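PDB 6UI3: cellulase from Clostridium cellulovorans, which acts as a broad-specificity endoglucanase of glycoside hydrolase family 5, probably cleaving internal beta-1,4-glucosidic bonds of cellulose through this catalytic domain. Local coordinates for residues 62-67 with 302-307. Residues are numbered along the deposited sequence; the frame is centred on the assembly and turned at random.
Sequences TVRIPV and LWWDNN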
loop_
_atom_site.group_PDB
_atom_site.type_symbol
_atom_site.label_atom_id
_atom_site.label_comp_id
_atom_site.label_asym_id
_atom_site.label_seq_id
_atom_site.Cartn_x
_atom_site.Cartn_y
_atom_site.Cartn_z
ATOM N N THR A 62 0.863 5.730 -9.827
ATOM C CA THR A 62 0.924 4.454 -9.128
ATOM C C THR A 62 -0.415 4.188 -8.455
ATOM O O THR A 62 -0.968 5.087 -7.800
ATOM C CB THR A 62 2.019 4.491 -8.043
ATOM O OG1 THR A 62 3.311 4.585 -8.638
ATOM C CG2 THR A 62 1.983 3.241 -7.164
ATOM N N VAL A 63 -0.928 2.966 -8.595
ATOM C CA VAL A 63 -2.143 2.538 -7.911
ATOM C C VAL A 63 -1.861 1.271 -7.114
ATOM O O VAL A 63 -1.406 0.259 -7.666
ATOM C CB VAL A 63 -3.315 2.298 -8.882
ATOM C CG1 VAL A 63 -4.518 1.712 -8.128
ATOM C CG2 VAL A 63 -3.711 3.586 -9.598
ATOM N N ARG A 64 -2.176 1.306 -5.829
ATOM C CA ARG A 64 -2.147 0.124 -4.972
ATOM C C ARG A 64 -3.537 -0.481 -4.901
ATOM O O ARG A 64 -4.535 0.254 -4.783
ATOM C CB ARG A 64 -1.616 0.469 -3.586
ATOM C CG ARG A 64 -1.565 -0.692 -2.606
ATOM C CD ARG A 64 -0.609 -0.370 -1.479
ATOM N NE ARG A 64 -0.487 -1.338 -0.400
ATOM C CZ ARG A 64 -1.192 -1.333 0.733
ATOM N NH1 ARG A 64 -2.167 -0.461 0.917
ATOM N NH2 ARG A 64 -0.904 -2.205 1.680
ATOM N N ILE A 65 -3.596 -1.801 -5.033
ATOM C CA ILE A 65 -4.837 -2.556 -5.135
ATOM C C ILE A 65 -4.916 -3.534 -3.965
ATOM O O ILE A 65 -4.417 -4.671 -4.057
ATOM C CB ILE A 65 -4.919 -3.303 -6.473
ATOM C CG1 ILE A 65 -4.769 -2.345 -7.659
ATOM C CG2 ILE A 65 -6.231 -4.072 -6.575
ATOM C CD1 ILE A 65 -4.403 -3.045 -8.947
ATOM N N PRO A 66 -5.510 -3.114 -2.845
ATOM C CA PRO A 66 -5.771 -4.035 -1.731
ATOM C C PRO A 66 -6.597 -5.227 -2.185
ATOM O O PRO A 66 -7.637 -5.055 -2.814
ATOM C CB PRO A 66 -6.574 -3.158 -0.755
ATOM C CG PRO A 66 -6.069 -1.759 -1.012
ATOM C CD PRO A 66 -5.868 -1.717 -2.506
ATOM N N VAL A 67 -6.162 -6.440 -1.820
ATOM C CA VAL A 67 -6.910 -7.647 -2.168
ATOM C C VAL A 67 -6.990 -8.591 -0.972
ATOM O O VAL A 67 -5.957 -9.032 -0.449
ATOM C CB VAL A 67 -6.318 -8.412 -3.366
ATOM C CG1 VAL A 67 -7.186 -9.633 -3.702
ATOM C CG2 VAL A 67 -6.158 -7.513 -4.578
ATOM N N LEU A 302 1.232 7.296 -1.336
ATOM C CA LEU A 302 0.008 6.780 -1.935
ATOM C C LEU A 302 -1.179 7.118 -1.042
ATOM O O LEU A 302 -1.306 6.576 0.056
ATOM C CB LEU A 302 0.121 5.268 -2.123
ATOM C CG LEU A 302 1.089 4.746 -3.179
ATOM C CD1 LEU A 302 2.509 5.071 -2.998
ATOM C CD2 LEU A 302 0.952 3.225 -3.254
ATOM N N TRP A 303 -2.051 8.008 -1.507
ATOM C CA TRP A 303 -3.228 8.406 -0.740
ATOM C C TRP A 303 -4.217 7.247 -0.634
ATOM O O TRP A 303 -4.485 6.550 -1.612
ATOM C CB TRP A 303 -3.896 9.611 -1.422
ATOM C CG TRP A 303 -5.115 10.150 -0.688
ATOM C CD1 TRP A 303 -6.365 9.623 -0.713
ATOM C CD2 TRP A 303 -5.197 11.321 0.136
ATOM N NE1 TRP A 303 -7.207 10.367 0.069
ATOM C CE2 TRP A 303 -6.526 11.426 0.588
ATOM C CE3 TRP A 303 -4.278 12.283 0.541
ATOM C CZ2 TRP A 303 -6.953 12.454 1.414
ATOM C CZ3 TRP A 303 -4.712 13.314 1.349
ATOM C CH2 TRP A 303 -6.041 13.392 1.764
ATOM N N TRP A 304 -4.776 7.064 0.564
ATOM C CA TRP A 304 -5.827 6.057 0.783
ATOM C C TRP A 304 -7.187 6.633 0.406
ATOM O O TRP A 304 -7.750 7.437 1.144
ATOM C CB TRP A 304 -5.857 5.592 2.240
ATOM C CG TRP A 304 -6.915 4.544 2.462
ATOM C CD1 TRP A 304 -8.176 4.732 2.953
ATOM C CD2 TRP A 304 -6.802 3.153 2.170
ATOM N NE1 TRP A 304 -8.862 3.537 2.970
ATOM C CE2 TRP A 304 -8.033 2.547 2.505
ATOM C CE3 TRP A 304 -5.778 2.351 1.662
ATOM C CZ2 TRP A 304 -8.255 1.192 2.341
ATOM C CZ3 TRP A 304 -6.001 1.012 1.509
ATOM C CH2 TRP A 304 -7.221 0.440 1.849
ATOM N N ASP A 305 -7.724 6.214 -0.736
ATOM C CA ASP A 305 -8.984 6.736 -1.268
ATOM C C ASP A 305 -10.075 5.679 -1.143
ATOM O O ASP A 305 -10.138 4.737 -1.929
ATOM C CB ASP A 305 -8.824 7.204 -2.706
ATOM C CG ASP A 305 -10.009 8.014 -3.179
ATOM O OD1 ASP A 305 -11.120 7.817 -2.622
ATOM O OD2 ASP A 305 -9.817 8.816 -4.116
ATOM N N ASN A 306 -10.942 5.843 -0.140
ATOM C CA ASN A 306 -12.034 4.904 0.081
ATOM C C ASN A 306 -13.357 5.317 -0.571
ATOM O O ASN A 306 -14.375 4.640 -0.361
ATOM C CB ASN A 306 -12.244 4.667 1.578
ATOM C CG ASN A 306 -12.621 5.915 2.335
ATOM O OD1 ASN A 306 -12.855 6.981 1.762
ATOM N ND2 ASN A 306 -12.705 5.773 3.644
ATOM N N ASN A 307 -13.365 6.372 -1.382
ATOM C CA ASN A 307 -14.573 6.838 -2.068
ATOM C C ASN A 307 -15.666 7.274 -1.098
ATOM O O ASN A 307 -16.846 7.309 -1.471
ATOM C CB ASN A 307 -15.113 5.757 -3.029
ATOM C CG ASN A 307 -16.154 6.271 -4.020
ATOM O OD1 ASN A 307 -16.052 7.358 -4.588
ATOM N ND2 ASN A 307 -17.173 5.453 -4.239
#
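L302 rests one methyl, CD2, against two side chains of strand 62-65: it lies 3.8 Å from CB of R64 and 4.0 Å from CG2 of T62. In T62, chi1 of -67° sets OG1 beside the backbone N and CG2 anti to it, turning the methyl to the leucine while OG1 bonds to the carbonyl oxygen of M23. Further along, W304 takes over. Its CG is anti to the backbone N (chi1 -179°), and this carries the six-membered end of the indole across to P66, where CG of the proline sits 3.7 Å from CZ3 and 3.8 Å from CH2, oblique to the ring. R64 brings NH1 to the edge of the same indole, 4.1 Å from CZ3, with guanidinium and ring planes 61° apart; this is an edge contact rather than a cation-pi stack. Strands 62-65 and 301-305 are the second and eighth of a (beta/alpha)8 TIM barrel, the family 5 catalytic fold. They are not sheet neighbours: strand 25-29 runs between them, and the axes of the short segments 62-65 and 302-305 approach to 8.0 Å. The contact is made by side chains, those of T62, R64 and L302 turned to the opposing segment, with W304 and P66 meeting at the C-terminal ends of the strands. The buried R64 head is held by a salt bridge from NE to D148 and by hydrogen bonds from NH1 to N28 and Q271 and from NH2 to N151, which would fix its rotation. Beyond W304, D305 OD1 accepts the N307 backbone N-H at 2.9 Å, an Asx turn where the chain leaves the strand.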